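Local coordinates for Ras GTPase-activating-like protein IQGAP2 (Homo sapiens, PDB 5CJP) that carries a RasGAP-related domain in a scaffold protein and probably binds GTP-loaded Rho-family GTPases such as Cdc42 rather than speeding their GTP hydrolysis, at residues L20-P25 against I337-E342; T131-V136 against N287-S292; K186-I191 against S298-E303; S212-F217 against D223-I228; N239-A244 against F248-M253. All blocks are in the same frame, centred on the assembly; numbering follows the deposited sequence.

Contact 1 of 5, residues L20-P25 against I337-E342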
# COMPACT_ATOMS: atom_id res chain seq x y z
N LEU E 20 -14.87 -11.96 -9.56
CA LEU E 20 -16.03 -11.71 -8.72
C LEU E 20 -15.73 -10.69 -7.62
O LEU E 20 -16.56 -9.84 -7.32
CB LEU E 20 -16.52 -13.02 -8.11
CG LEU E 20 -17.04 -14.02 -9.16
CD1 LEU E 20 -17.57 -15.27 -8.49
CD2 LEU E 20 -18.14 -13.34 -9.99
N LEU E 21 -14.54 -10.77 -7.03
CA LEU E 21 -14.19 -9.82 -5.98
C LEU E 21 -14.33 -8.36 -6.42
O LEU E 21 -14.80 -7.53 -5.66
CB LEU E 21 -12.77 -10.04 -5.51
CG LEU E 21 -12.60 -10.92 -4.28
CD1 LEU E 21 -11.12 -11.10 -4.00
CD2 LEU E 21 -13.30 -10.28 -3.10
N GLN E 22 -13.92 -8.07 -7.65
CA GLN E 22 -13.96 -6.71 -8.21
C GLN E 22 -15.21 -6.37 -9.01
O GLN E 22 -15.60 -5.20 -9.11
CB GLN E 22 -12.75 -6.49 -9.14
CG GLN E 22 -11.39 -6.65 -8.46
CD GLN E 22 -10.26 -6.82 -9.45
OE1 GLN E 22 -9.88 -5.87 -10.16
NE2 GLN E 22 -9.71 -8.03 -9.51
N THR E 23 -15.83 -7.39 -9.58
CA THR E 23 -16.95 -7.17 -10.47
C THR E 23 -18.32 -7.58 -9.96
O THR E 23 -19.33 -7.03 -10.42
CB THR E 23 -16.65 -7.90 -11.81
OG1 THR E 23 -15.46 -7.35 -12.37
CG2 THR E 23 -17.75 -7.72 -12.80
N ASN E 24 -18.33 -8.52 -9.02
CA ASN E 24 -19.59 -9.02 -8.51
C ASN E 24 -19.45 -9.62 -7.11
O ASN E 24 -19.63 -10.82 -6.90
CB ASN E 24 -20.10 -10.06 -9.51
CG ASN E 24 -21.52 -10.48 -9.25
OD1 ASN E 24 -22.18 -9.96 -8.35
ND2 ASN E 24 -22.01 -11.43 -10.04
N PRO E 25 -19.10 -8.78 -6.13
CA PRO E 25 -18.94 -9.27 -4.75
C PRO E 25 -20.23 -9.84 -4.16
O PRO E 25 -20.20 -10.79 -3.36
CB PRO E 25 -18.40 -8.05 -3.99
CG PRO E 25 -18.78 -6.85 -4.86
CD PRO E 25 -18.69 -7.36 -6.26
N ILE E 337 -13.21 -3.34 -16.59
CA ILE E 337 -11.81 -3.71 -16.59
C ILE E 337 -11.52 -4.28 -15.19
O ILE E 337 -12.11 -3.82 -14.21
CB ILE E 337 -10.92 -2.47 -16.81
CG1 ILE E 337 -10.87 -2.10 -18.29
CG2 ILE E 337 -9.55 -2.70 -16.30
CD1 ILE E 337 -12.19 -1.68 -18.80
N TYR E 338 -10.64 -5.27 -15.08
CA TYR E 338 -10.31 -5.80 -13.77
C TYR E 338 -8.92 -6.44 -13.70
O TYR E 338 -8.26 -6.68 -14.70
CB TYR E 338 -11.38 -6.80 -13.32
CG TYR E 338 -11.41 -8.10 -14.09
CD1 TYR E 338 -10.89 -9.28 -13.53
CD2 TYR E 338 -11.97 -8.17 -15.38
CE1 TYR E 338 -10.94 -10.48 -14.24
CE2 TYR E 338 -12.02 -9.36 -16.08
CZ TYR E 338 -11.51 -10.51 -15.51
OH TYR E 338 -11.57 -11.70 -16.21
N ILE E 339 -8.51 -6.74 -12.48
CA ILE E 339 -7.20 -7.31 -12.22
C ILE E 339 -7.26 -8.81 -11.99
O ILE E 339 -7.96 -9.28 -11.09
CB ILE E 339 -6.63 -6.61 -10.98
CG1 ILE E 339 -6.33 -5.15 -11.33
CG2 ILE E 339 -5.48 -7.40 -10.40
CD1 ILE E 339 -5.36 -4.98 -12.44
N SER E 340 -6.50 -9.57 -12.77
CA SER E 340 -6.52 -11.03 -12.60
C SER E 340 -5.10 -11.65 -12.59
O SER E 340 -4.09 -10.95 -12.59
CB SER E 340 -7.37 -11.63 -13.74
OG SER E 340 -7.70 -13.00 -13.51
N ILE E 341 -5.05 -12.97 -12.57
CA ILE E 341 -3.80 -13.72 -12.59
C ILE E 341 -3.72 -14.37 -13.97
O ILE E 341 -4.75 -14.59 -14.60
CB ILE E 341 -3.80 -14.84 -11.56
CG1 ILE E 341 -3.60 -14.29 -10.17
CG2 ILE E 341 -2.68 -15.81 -11.83
CD1 ILE E 341 -3.75 -15.39 -9.17
N GLU E 342 -2.51 -14.67 -14.43
CA GLU E 342 -2.30 -15.32 -15.72
C GLU E 342 -0.95 -16.03 -15.76
O GLU E 342 0.03 -15.54 -15.20
CB GLU E 342 -2.38 -14.29 -16.86
CG GLU E 342 -2.44 -14.95 -18.23
CD GLU E 342 -3.66 -15.86 -18.41
OE1 GLU E 342 -4.76 -15.31 -18.66
OE2 GLU E 342 -3.53 -17.11 -18.28
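Strand 337-343, which pairs antiparallel with a strand of the second subunit, is held to helix 7-23 by the amide of Gln22 on the backbone of Ile339. Both polar atoms of the amide are used. Ile339 N donates to Gln22 OE1 at 2.8 Å, tilted from the carbonyl plane. Gln22 NE2 donates to Ile339 O at 2.7 Å, on a lone pair in the carbonyl plane. The Gln22 chain is extended beyond CG (chi2 164°), which carries the amide across to the strand. Gln22 OE1 also lies 3.4 Å from Ile339 CB and close to Tyr338 CB. Thr23 OG1 approaches Tyr338 CB more loosely, at 4.2 Å. An alanine at Gln22 would leave both backbone groups of Ile339 without this mate and is likely to let the strand drift from the helix. NE2 also donates to Phe18 O, one turn back. Three bonds therefore fix the rotation of the amide. Ile341 adds apolar packing on Leu11 and Phe18 further along, but between these two segments the tie is mainly polar.

Contact 2 of 5, residues T131-V136 against N287-S292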
# COMPACT_ATOMS: atom_id res chain seq x y z
N THR E 131 -15.25 -15.04 40.42
CA THR E 131 -16.42 -15.75 40.91
C THR E 131 -16.17 -17.23 41.18
O THR E 131 -17.11 -18.00 41.33
CB THR E 131 -17.57 -15.61 39.91
OG1 THR E 131 -17.10 -15.97 38.60
CG2 THR E 131 -18.05 -14.18 39.88
N ASN E 132 -14.90 -17.62 41.25
CA ASN E 132 -14.56 -19.02 41.47
C ASN E 132 -13.93 -19.27 42.84
O ASN E 132 -12.75 -19.00 43.05
CB ASN E 132 -13.61 -19.51 40.37
CG ASN E 132 -13.35 -21.01 40.43
OD1 ASN E 132 -13.90 -21.71 41.29
ND2 ASN E 132 -12.53 -21.51 39.53
N PRO E 133 -14.73 -19.80 43.77
CA PRO E 133 -14.31 -20.11 45.14
C PRO E 133 -12.96 -20.82 45.24
O PRO E 133 -12.04 -20.28 45.84
CB PRO E 133 -15.46 -20.97 45.66
CG PRO E 133 -16.63 -20.34 44.99
CD PRO E 133 -16.14 -20.17 43.56
N VAL E 134 -12.85 -22.02 44.67
CA VAL E 134 -11.58 -22.76 44.74
C VAL E 134 -10.40 -21.94 44.25
O VAL E 134 -9.28 -22.07 44.76
CB VAL E 134 -11.61 -24.10 43.93
CG1 VAL E 134 -12.54 -25.09 44.60
CG2 VAL E 134 -12.06 -23.84 42.51
N GLU E 135 -10.64 -21.11 43.24
CA GLU E 135 -9.58 -20.26 42.70
C GLU E 135 -9.27 -19.15 43.69
O GLU E 135 -8.12 -18.75 43.84
CB GLU E 135 -9.99 -19.66 41.36
CG GLU E 135 -9.56 -20.50 40.16
CD GLU E 135 -9.81 -19.81 38.83
OE1 GLU E 135 -10.98 -19.70 38.42
OE2 GLU E 135 -8.82 -19.38 38.19
N VAL E 136 -10.30 -18.65 44.36
CA VAL E 136 -10.09 -17.60 45.35
C VAL E 136 -9.41 -18.22 46.55
O VAL E 136 -8.40 -17.71 47.04
CB VAL E 136 -11.43 -16.97 45.81
CG1 VAL E 136 -11.15 -15.76 46.72
CG2 VAL E 136 -12.26 -16.55 44.61
N ASN E 287 -23.31 -22.95 40.38
CA ASN E 287 -23.17 -21.50 40.29
C ASN E 287 -24.06 -20.90 41.37
O ASN E 287 -24.45 -19.73 41.30
CB ASN E 287 -23.60 -20.99 38.91
CG ASN E 287 -22.42 -20.82 37.96
OD1 ASN E 287 -22.60 -20.53 36.77
ND2 ASN E 287 -21.21 -20.98 38.47
N GLU E 288 -24.39 -21.71 42.37
CA GLU E 288 -25.23 -21.29 43.47
C GLU E 288 -24.64 -20.15 44.27
O GLU E 288 -25.38 -19.28 44.74
CB GLU E 288 -25.53 -22.46 44.40
CG GLU E 288 -26.89 -23.09 44.20
CD GLU E 288 -28.04 -22.11 44.45
OE1 GLU E 288 -28.08 -21.51 45.54
OE2 GLU E 288 -28.90 -21.96 43.54
N HIS E 289 -23.32 -20.14 44.43
CA HIS E 289 -22.66 -19.10 45.21
C HIS E 289 -22.82 -17.68 44.64
O HIS E 289 -22.48 -16.69 45.29
CB HIS E 289 -21.19 -19.45 45.38
CG HIS E 289 -20.47 -19.64 44.09
ND1 HIS E 289 -20.92 -20.49 43.11
CD2 HIS E 289 -19.34 -19.06 43.61
CE1 HIS E 289 -20.10 -20.43 42.07
NE2 HIS E 289 -19.14 -19.57 42.35
N LEU E 290 -23.35 -17.59 43.42
CA LEU E 290 -23.56 -16.30 42.77
C LEU E 290 -25.05 -15.94 42.74
O LEU E 290 -25.42 -14.89 42.24
CB LEU E 290 -23.02 -16.33 41.34
CG LEU E 290 -21.55 -15.98 41.11
CD1 LEU E 290 -20.67 -16.76 42.04
CD2 LEU E 290 -21.19 -16.28 39.66
N SER E 291 -25.87 -16.83 43.29
CA SER E 291 -27.32 -16.66 43.32
C SER E 291 -27.82 -15.30 43.83
O SER E 291 -28.94 -14.90 43.53
CB SER E 291 -27.96 -17.77 44.15
OG SER E 291 -27.57 -17.69 45.51
N SER E 292 -27.00 -14.60 44.60
CA SER E 292 -27.41 -13.30 45.11
C SER E 292 -27.67 -12.33 43.96
O SER E 292 -28.35 -11.32 44.13
CB SER E 292 -26.34 -12.74 46.04
OG SER E 292 -25.11 -12.61 45.38
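The loop leading into helix 133-139 approaches the 3-10 turn 288-290, with the CA atoms of Thr131 and Leu290 7.4 Å apart. The polar link is His289 NE2 to Thr131 O, 2.8 Å. The oxygen lies close to the imidazole plane, and the donor comes almost in line with the carbonyl bond (165°), though bent at the hydrogen (144°). CG of His289 sits between its own backbone N and carbonyl carbon (chi1 57°), which turns the ring toward this loop. Pro133 points back at the same ring and meets it obliquely, its CG 3.3 Å from His289 CD2. Leu290 lays CD1 over one ring face, toward its rim, and sends CD2 to Thr131 CB at 3.7 Å, the two side chains crossing nearly at right angles. A leucine replacing His289 would probably leave Thr131 O without its donor and Pro133 without the imidazole beside it. Helix 167-193 lies against both segments, through Leu180 on Thr131 and Leu173 on His289. Helix 160-163 packs on Pro133 with Thr160 and Ala163.

Contact 3 of 5, residues K186-I191 against S298-E303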
# COMPACT_ATOMS: atom_id res chain seq x y z
N LYS E 186 -22.53 -0.51 34.65
CA LYS E 186 -21.97 0.55 33.82
C LYS E 186 -22.01 0.12 32.36
O LYS E 186 -22.48 0.86 31.50
CB LYS E 186 -20.53 0.87 34.25
CG LYS E 186 -20.44 1.61 35.58
CD LYS E 186 -19.07 2.20 35.83
CE LYS E 186 -19.10 3.08 37.07
NZ LYS E 186 -17.79 3.74 37.39
N VAL E 187 -21.55 -1.10 32.07
CA VAL E 187 -21.57 -1.60 30.70
C VAL E 187 -22.99 -1.65 30.16
O VAL E 187 -23.28 -1.13 29.09
CB VAL E 187 -21.00 -3.02 30.61
CG1 VAL E 187 -21.24 -3.58 29.23
CG2 VAL E 187 -19.51 -3.02 30.93
N LEU E 188 -23.87 -2.28 30.92
CA LEU E 188 -25.26 -2.42 30.56
C LEU E 188 -25.93 -1.10 30.21
O LEU E 188 -26.64 -1.01 29.21
CB LEU E 188 -26.02 -3.08 31.70
CG LEU E 188 -27.54 -3.10 31.53
CD1 LEU E 188 -27.88 -3.93 30.29
CD2 LEU E 188 -28.21 -3.66 32.78
N ASN E 189 -25.73 -0.08 31.03
CA ASN E 189 -26.36 1.20 30.75
C ASN E 189 -25.87 1.85 29.46
O ASN E 189 -26.65 2.49 28.75
CB ASN E 189 -26.19 2.15 31.95
CG ASN E 189 -27.09 1.76 33.15
OD1 ASN E 189 -26.77 2.07 34.29
ND2 ASN E 189 -28.21 1.10 32.87
N SER E 190 -24.58 1.68 29.14
CA SER E 190 -24.04 2.25 27.91
C SER E 190 -24.79 1.62 26.74
O SER E 190 -25.26 2.32 25.84
CB SER E 190 -22.56 1.91 27.78
OG SER E 190 -21.84 2.27 28.94
N ILE E 191 -24.88 0.29 26.78
CA ILE E 191 -25.57 -0.45 25.74
C ILE E 191 -27.06 -0.10 25.64
O ILE E 191 -27.53 0.34 24.60
CB ILE E 191 -25.45 -1.99 25.96
CG1 ILE E 191 -23.97 -2.41 25.99
CG2 ILE E 191 -26.17 -2.73 24.85
CD1 ILE E 191 -23.71 -3.83 26.49
N SER E 298 -32.60 -10.85 36.67
CA SER E 298 -33.97 -10.79 36.18
C SER E 298 -34.42 -9.39 35.80
O SER E 298 -35.33 -9.23 34.99
CB SER E 298 -34.93 -11.36 37.23
OG SER E 298 -34.54 -12.66 37.61
N GLU E 299 -33.81 -8.37 36.40
CA GLU E 299 -34.16 -7.00 36.08
C GLU E 299 -33.44 -6.66 34.77
O GLU E 299 -34.02 -6.05 33.86
CB GLU E 299 -33.68 -6.04 37.18
CG GLU E 299 -34.17 -6.38 38.57
CD GLU E 299 -33.66 -5.40 39.63
OE1 GLU E 299 -32.43 -5.18 39.70
OE2 GLU E 299 -34.49 -4.87 40.39
N THR E 300 -32.18 -7.08 34.71
CA THR E 300 -31.36 -6.85 33.54
C THR E 300 -31.95 -7.52 32.31
O THR E 300 -31.92 -6.95 31.22
CB THR E 300 -29.94 -7.34 33.78
OG1 THR E 300 -29.36 -6.58 34.85
CG2 THR E 300 -29.11 -7.16 32.52
N TYR E 301 -32.50 -8.72 32.49
CA TYR E 301 -33.12 -9.43 31.37
C TYR E 301 -34.29 -8.58 30.85
O TYR E 301 -34.44 -8.38 29.65
CB TYR E 301 -33.65 -10.79 31.83
CG TYR E 301 -34.63 -11.39 30.84
CD1 TYR E 301 -34.22 -11.78 29.56
CD2 TYR E 301 -35.99 -11.49 31.16
CE1 TYR E 301 -35.13 -12.25 28.62
CE2 TYR E 301 -36.92 -11.96 30.22
CZ TYR E 301 -36.47 -12.34 28.95
OH TYR E 301 -37.37 -12.77 28.00
N GLN E 302 -35.10 -8.07 31.77
CA GLN E 302 -36.23 -7.25 31.39
C GLN E 302 -35.79 -6.03 30.59
O GLN E 302 -36.51 -5.57 29.70
CB GLN E 302 -37.02 -6.80 32.64
CG GLN E 302 -37.83 -7.91 33.30
CD GLN E 302 -38.72 -8.64 32.32
OE1 GLN E 302 -39.33 -8.02 31.45
NE2 GLN E 302 -38.79 -9.96 32.44
N GLU E 303 -34.62 -5.50 30.90
CA GLU E 303 -34.11 -4.35 30.16
C GLU E 303 -33.66 -4.82 28.78
O GLU E 303 -33.99 -4.20 27.77
CB GLU E 303 -32.93 -3.70 30.89
CG GLU E 303 -33.29 -3.03 32.19
CD GLU E 303 -32.13 -2.26 32.79
OE1 GLU E 303 -31.63 -1.32 32.13
OE2 GLU E 303 -31.73 -2.60 33.93
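Leu188 and Thr300 form the tight part of this contact between two helices that run almost parallel. The short axes differ by 16° in direction and come no closer than 11.7 Å, so side chains bridge a fairly wide spacing. Leu188 places CG opposite its backbone N (chi1 171°), and its two methyls extend toward helix 294-311. CD2 does most of the touching, 3.6 Å from Thr300 CG2, while CD1 stands 4.1 Å from the same methyl. The two side chains point in opposite senses and overlap side by side. Thr300 offers its methyl here; its hydroxyl is hydrogen-bonded to Tyr296 O in the preceding turn. Tyr296 and Phe304 of helix 294-311 add further apolar cover to Leu188, and Ala277 of helix 261-278 touches Thr300.

The other side is looser and faces solvent. Glu303 extends its chain alongside Leu188, its OE2 3.9 Å from Leu188 CD2. Asn189 ND2 is 4.3 Å from Glu303 OE1, too long to count as a bond. Both residues also touch a crystal neighbour, which may influence their pose. On the buried side of their helix, Val187 and Ile191 pack on helices 111-123 and 222-243. Such near-parallel packing, apolar inward and polar outward, belongs to the all-helical bundle of RasGAP-related domains.

Contact 4 of 5, residues S212-F217 against D223-I228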
# COMPACT_ATOMS: atom_id res chain seq x y z
N SER E 212 -38.90 -13.84 10.32
CA SER E 212 -38.77 -15.02 9.50
C SER E 212 -39.00 -16.28 10.33
O SER E 212 -39.76 -17.18 9.91
CB SER E 212 -37.38 -15.05 8.88
OG SER E 212 -37.29 -16.08 7.93
N ILE E 213 -38.36 -16.34 11.50
CA ILE E 213 -38.56 -17.49 12.39
C ILE E 213 -40.02 -17.56 12.79
O ILE E 213 -40.60 -18.64 12.83
CB ILE E 213 -37.67 -17.43 13.67
CG1 ILE E 213 -36.25 -17.85 13.32
CG2 ILE E 213 -38.16 -18.32 14.72
CD1 ILE E 213 -35.76 -17.11 12.23
N HIS E 214 -40.62 -16.40 13.05
CA HIS E 214 -42.02 -16.34 13.44
C HIS E 214 -42.91 -16.81 12.31
O HIS E 214 -43.93 -17.44 12.54
CB HIS E 214 -42.42 -14.91 13.81
CG HIS E 214 -43.88 -14.75 14.12
ND1 HIS E 214 -44.53 -13.53 14.06
CD2 HIS E 214 -44.82 -15.65 14.50
CE1 HIS E 214 -45.80 -13.69 14.38
NE2 HIS E 214 -46.01 -14.97 14.65
N GLU E 215 -42.53 -16.49 11.08
CA GLU E 215 -43.34 -16.90 9.94
C GLU E 215 -43.37 -18.42 9.82
O GLU E 215 -44.40 -18.99 9.47
CB GLU E 215 -42.78 -16.29 8.65
CG GLU E 215 -43.65 -16.55 7.42
CD GLU E 215 -42.86 -16.58 6.12
OE1 GLU E 215 -43.48 -16.71 5.05
OE2 GLU E 215 -41.61 -16.47 6.18
N LYS E 216 -42.24 -19.07 10.11
CA LYS E 216 -42.14 -20.53 10.00
C LYS E 216 -42.56 -21.27 11.27
O LYS E 216 -43.05 -22.40 11.19
CB LYS E 216 -40.70 -20.93 9.64
CG LYS E 216 -40.52 -22.43 9.42
CD LYS E 216 -39.14 -22.77 8.86
CE LYS E 216 -39.03 -24.24 8.52
NZ LYS E 216 -37.80 -24.58 7.74
N PHE E 217 -42.37 -20.66 12.42
CA PHE E 217 -42.76 -21.27 13.68
C PHE E 217 -43.73 -20.37 14.45
O PHE E 217 -43.36 -19.74 15.44
CB PHE E 217 -41.53 -21.54 14.54
CG PHE E 217 -40.47 -22.37 13.85
CD1 PHE E 217 -39.54 -21.77 13.00
CD2 PHE E 217 -40.40 -23.74 14.07
CE1 PHE E 217 -38.55 -22.53 12.39
CE2 PHE E 217 -39.42 -24.51 13.47
CZ PHE E 217 -38.49 -23.90 12.62
N ASP E 223 -40.91 -14.40 23.79
CA ASP E 223 -39.73 -14.69 24.59
C ASP E 223 -38.69 -15.50 23.84
O ASP E 223 -37.50 -15.22 23.97
CB ASP E 223 -40.13 -15.43 25.86
CG ASP E 223 -40.73 -14.51 26.91
OD1 ASP E 223 -40.93 -13.31 26.61
OD2 ASP E 223 -41.01 -14.99 28.03
N GLU E 224 -39.13 -16.50 23.09
CA GLU E 224 -38.20 -17.34 22.34
C GLU E 224 -37.63 -16.52 21.19
O GLU E 224 -36.43 -16.50 20.98
CB GLU E 224 -38.93 -18.56 21.77
CG GLU E 224 -39.77 -19.32 22.80
CD GLU E 224 -40.60 -20.43 22.18
OE1 GLU E 224 -40.02 -21.48 21.84
OE2 GLU E 224 -41.82 -20.24 22.03
N LEU E 225 -38.49 -15.82 20.47
CA LEU E 225 -38.05 -15.00 19.36
C LEU E 225 -37.01 -14.00 19.80
O LEU E 225 -35.97 -13.87 19.15
CB LEU E 225 -39.23 -14.25 18.76
CG LEU E 225 -40.23 -15.10 17.99
CD1 LEU E 225 -41.48 -14.25 17.73
CD2 LEU E 225 -39.60 -15.62 16.69
N LEU E 226 -37.28 -13.28 20.88
CA LEU E 226 -36.33 -12.28 21.35
C LEU E 226 -35.01 -12.87 21.86
O LEU E 226 -33.99 -12.19 21.88
CB LEU E 226 -37.00 -11.39 22.40
CG LEU E 226 -38.18 -10.58 21.83
CD1 LEU E 226 -38.84 -9.76 22.93
CD2 LEU E 226 -37.71 -9.65 20.73
N LYS E 227 -35.02 -14.14 22.25
CA LYS E 227 -33.79 -14.76 22.71
C LYS E 227 -32.90 -15.01 21.50
O LYS E 227 -31.66 -15.00 21.60
CB LYS E 227 -34.07 -16.06 23.46
CG LYS E 227 -34.57 -15.84 24.87
CD LYS E 227 -34.72 -17.15 25.62
CE LYS E 227 -34.89 -16.92 27.10
NZ LYS E 227 -34.80 -18.20 27.86
N ILE E 228 -33.53 -15.24 20.35
CA ILE E 228 -32.82 -15.46 19.10
C ILE E 228 -32.21 -14.13 18.68
O ILE E 228 -31.02 -14.05 18.38
CB ILE E 228 -33.77 -15.94 18.02
CG1 ILE E 228 -34.35 -17.28 18.44
CG2 ILE E 228 -33.06 -16.07 16.68
CD1 ILE E 228 -35.47 -17.71 17.58
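Leu225 lays its CD2 methyl against Ile213 CG2 at 3.6 Å, the closest approach between helix 200-216 and helix 222-243 here. The two side chains run alongside each other, head to tail. CG of Leu225 lies across from its own carbonyl carbon (chi1 -70°), and this carries the branched end toward the first helix. There CD2 also lies 3.9 Å from His214 N, and CD1 reaches His214 CB at 4.1 Å. His214 thus joins mainly by its backbone and CB, at the exposed margin. One turn along from Leu225, Ile228 comes in at a slant and brings CD1 to 4.0 Å from Ile213 CG2. A single methyl of Ile213 is therefore shared by two residues of the other helix. The short axes pass 10.6 Å apart at 143°, a splayed antiparallel pair joined by a short connection, hence a helical hairpin. Ile86 packs on both Ile213 and Ile228, so the apolar cluster continues past the hairpin. Asp223 makes a salt bridge with Arg305, and Lys227 one with an acidic side chain of another protein. The joint itself is made mostly by methyl and methylene groups, so it depends on fit and on burial of apolar surface rather than on directed bonds.

Contact 5 of 5, residues N239-A244 against F248-M253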
# COMPACT_ATOMS: atom_id res chain seq x y z
N ASN E 239 -20.93 -8.78 22.70
CA ASN E 239 -20.31 -9.46 23.83
C ASN E 239 -18.83 -9.78 23.54
O ASN E 239 -17.97 -9.72 24.43
CB ASN E 239 -21.09 -10.73 24.17
CG ASN E 239 -20.87 -11.18 25.60
OD1 ASN E 239 -20.84 -10.36 26.52
ND2 ASN E 239 -20.73 -12.48 25.79
N PRO E 240 -18.50 -10.14 22.29
CA PRO E 240 -17.10 -10.42 22.01
C PRO E 240 -16.22 -9.18 22.16
O PRO E 240 -15.05 -9.27 22.53
CB PRO E 240 -17.13 -10.95 20.58
CG PRO E 240 -18.43 -11.71 20.56
CD PRO E 240 -19.37 -10.75 21.26
N ALA E 241 -16.78 -8.00 21.87
CA ALA E 241 -16.00 -6.78 21.97
C ALA E 241 -15.76 -6.39 23.43
O ALA E 241 -14.78 -5.70 23.76
CB ALA E 241 -16.69 -5.67 21.24
N ILE E 242 -16.65 -6.83 24.31
CA ILE E 242 -16.49 -6.55 25.71
C ILE E 242 -15.37 -7.46 26.25
O ILE E 242 -14.47 -7.02 26.95
CB ILE E 242 -17.80 -6.83 26.47
CG1 ILE E 242 -18.85 -5.79 26.06
CG2 ILE E 242 -17.56 -6.82 27.97
CD1 ILE E 242 -20.23 -6.18 26.49
N VAL E 243 -15.42 -8.74 25.88
CA VAL E 243 -14.43 -9.72 26.31
C VAL E 243 -13.06 -9.54 25.66
O VAL E 243 -12.03 -9.84 26.27
CB VAL E 243 -14.93 -11.14 26.02
CG1 VAL E 243 -13.78 -12.14 26.10
CG2 VAL E 243 -16.02 -11.50 27.00
N ALA E 244 -13.04 -9.06 24.43
CA ALA E 244 -11.77 -8.86 23.75
C ALA E 244 -11.71 -7.50 23.07
O ALA E 244 -11.70 -7.41 21.85
CB ALA E 244 -11.54 -9.96 22.72
N PHE E 248 -11.06 -6.75 19.05
CA PHE E 248 -12.02 -6.08 18.19
C PHE E 248 -11.86 -4.57 18.13
O PHE E 248 -12.82 -3.84 17.90
CB PHE E 248 -13.44 -6.45 18.62
CG PHE E 248 -13.77 -7.88 18.38
CD1 PHE E 248 -13.32 -8.87 19.25
CD2 PHE E 248 -14.45 -8.26 17.21
CE1 PHE E 248 -13.54 -10.22 18.97
CE2 PHE E 248 -14.67 -9.61 16.92
CZ PHE E 248 -14.22 -10.59 17.79
N ASP E 249 -10.62 -4.12 18.34
CA ASP E 249 -10.27 -2.70 18.29
C ASP E 249 -11.23 -1.74 18.99
O ASP E 249 -11.70 -0.77 18.39
CB ASP E 249 -10.10 -2.26 16.83
CG ASP E 249 -9.38 -0.93 16.70
OD1 ASP E 249 -9.35 -0.15 17.68
OD2 ASP E 249 -8.85 -0.65 15.60
N ILE E 250 -11.51 -2.00 20.26
CA ILE E 250 -12.39 -1.12 21.03
C ILE E 250 -11.47 -0.13 21.73
O ILE E 250 -11.84 1.02 21.96
CB ILE E 250 -13.17 -1.91 22.10
CG1 ILE E 250 -14.03 -2.96 21.40
CG2 ILE E 250 -14.01 -0.96 22.95
CD1 ILE E 250 -14.97 -2.39 20.43
N ILE E 251 -10.27 -0.61 22.07
CA ILE E 251 -9.28 0.23 22.74
C ILE E 251 -7.95 0.16 22.01
O ILE E 251 -7.39 -0.91 21.79
CB ILE E 251 -9.04 -0.19 24.22
CG1 ILE E 251 -8.52 -1.63 24.28
CG2 ILE E 251 -10.33 0.00 25.03
CD1 ILE E 251 -8.02 -2.04 25.64
N ASP E 252 -7.48 1.33 21.60
CA ASP E 252 -6.23 1.46 20.89
C ASP E 252 -5.13 0.77 21.70
O ASP E 252 -4.97 1.04 22.89
CB ASP E 252 -5.97 2.96 20.68
CG ASP E 252 -4.52 3.28 20.42
OD1 ASP E 252 -3.69 3.01 21.31
OD2 ASP E 252 -4.23 3.81 19.33
N MET E 253 -4.39 -0.13 21.06
CA MET E 253 -3.32 -0.85 21.74
C MET E 253 -1.95 -0.30 21.39
O MET E 253 -1.32 -0.72 20.42
CB MET E 253 -3.38 -2.34 21.39
CG MET E 253 -4.58 -3.07 21.97
SD MET E 253 -4.57 -3.10 23.80
CE MET E 253 -3.66 -4.63 24.10
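Phe248 is the centre of this contact, folded back on the end of helix 222-243. Its CG lies across from its carbonyl carbon (chi1 -68°), which swings the ring back toward Pro240. Pro240 CB stands over one face of the ring, 4.0 Å from Phe248 CE1. Ala244 meets the ring in two ways: its CB is 4.0 Å from Phe248 CD1, and its O lies at the ring edge, near the plane. The same oxygen accepts a bond from Phe248 N at 2.9 Å, nearly straight at the hydrogen (163°). Ile250 puts CD1 3.8 Å from Ala241 CB, and its CG1 near Ala241 O. In the second shell, Arg111 ties to the loop by a salt bridge with Asp249 and a weak bond to Ile250 O. Asn239 ND2 hydrogen-bonds to an aromatic side chain of another protein, so this helix end joins the interface. Outward, helix 92-102 reaches Pro240 and Phe248 through Arg102, helix 111-123 packs on Ala241 and Ile250, and helix 261-278 lies beside Asn239 and Val243.

How the contacts relate
From the N terminus, helix 7-23 opens the widest loop. Contact 1 closes it only at strand 337-343, so the other four lie nested inside it. Contact 2 opens at 131-136, and contact 3 at 186-191. Their partners follow in the same order, 287-292 and then 298-303, so these two loops cross. Contacts 4 and 5 are short closures in series on helix 222-243, nested within both. Contact 3 touches contact 4 through Tyr301 and Asp223, and contact 5 through Val187 and Ile191 against Ile242. Contacts 2 to 5 thus tie the helical GAP-related body together. Contact 1 stands apart, its centre about 55 Å from that of contact 2.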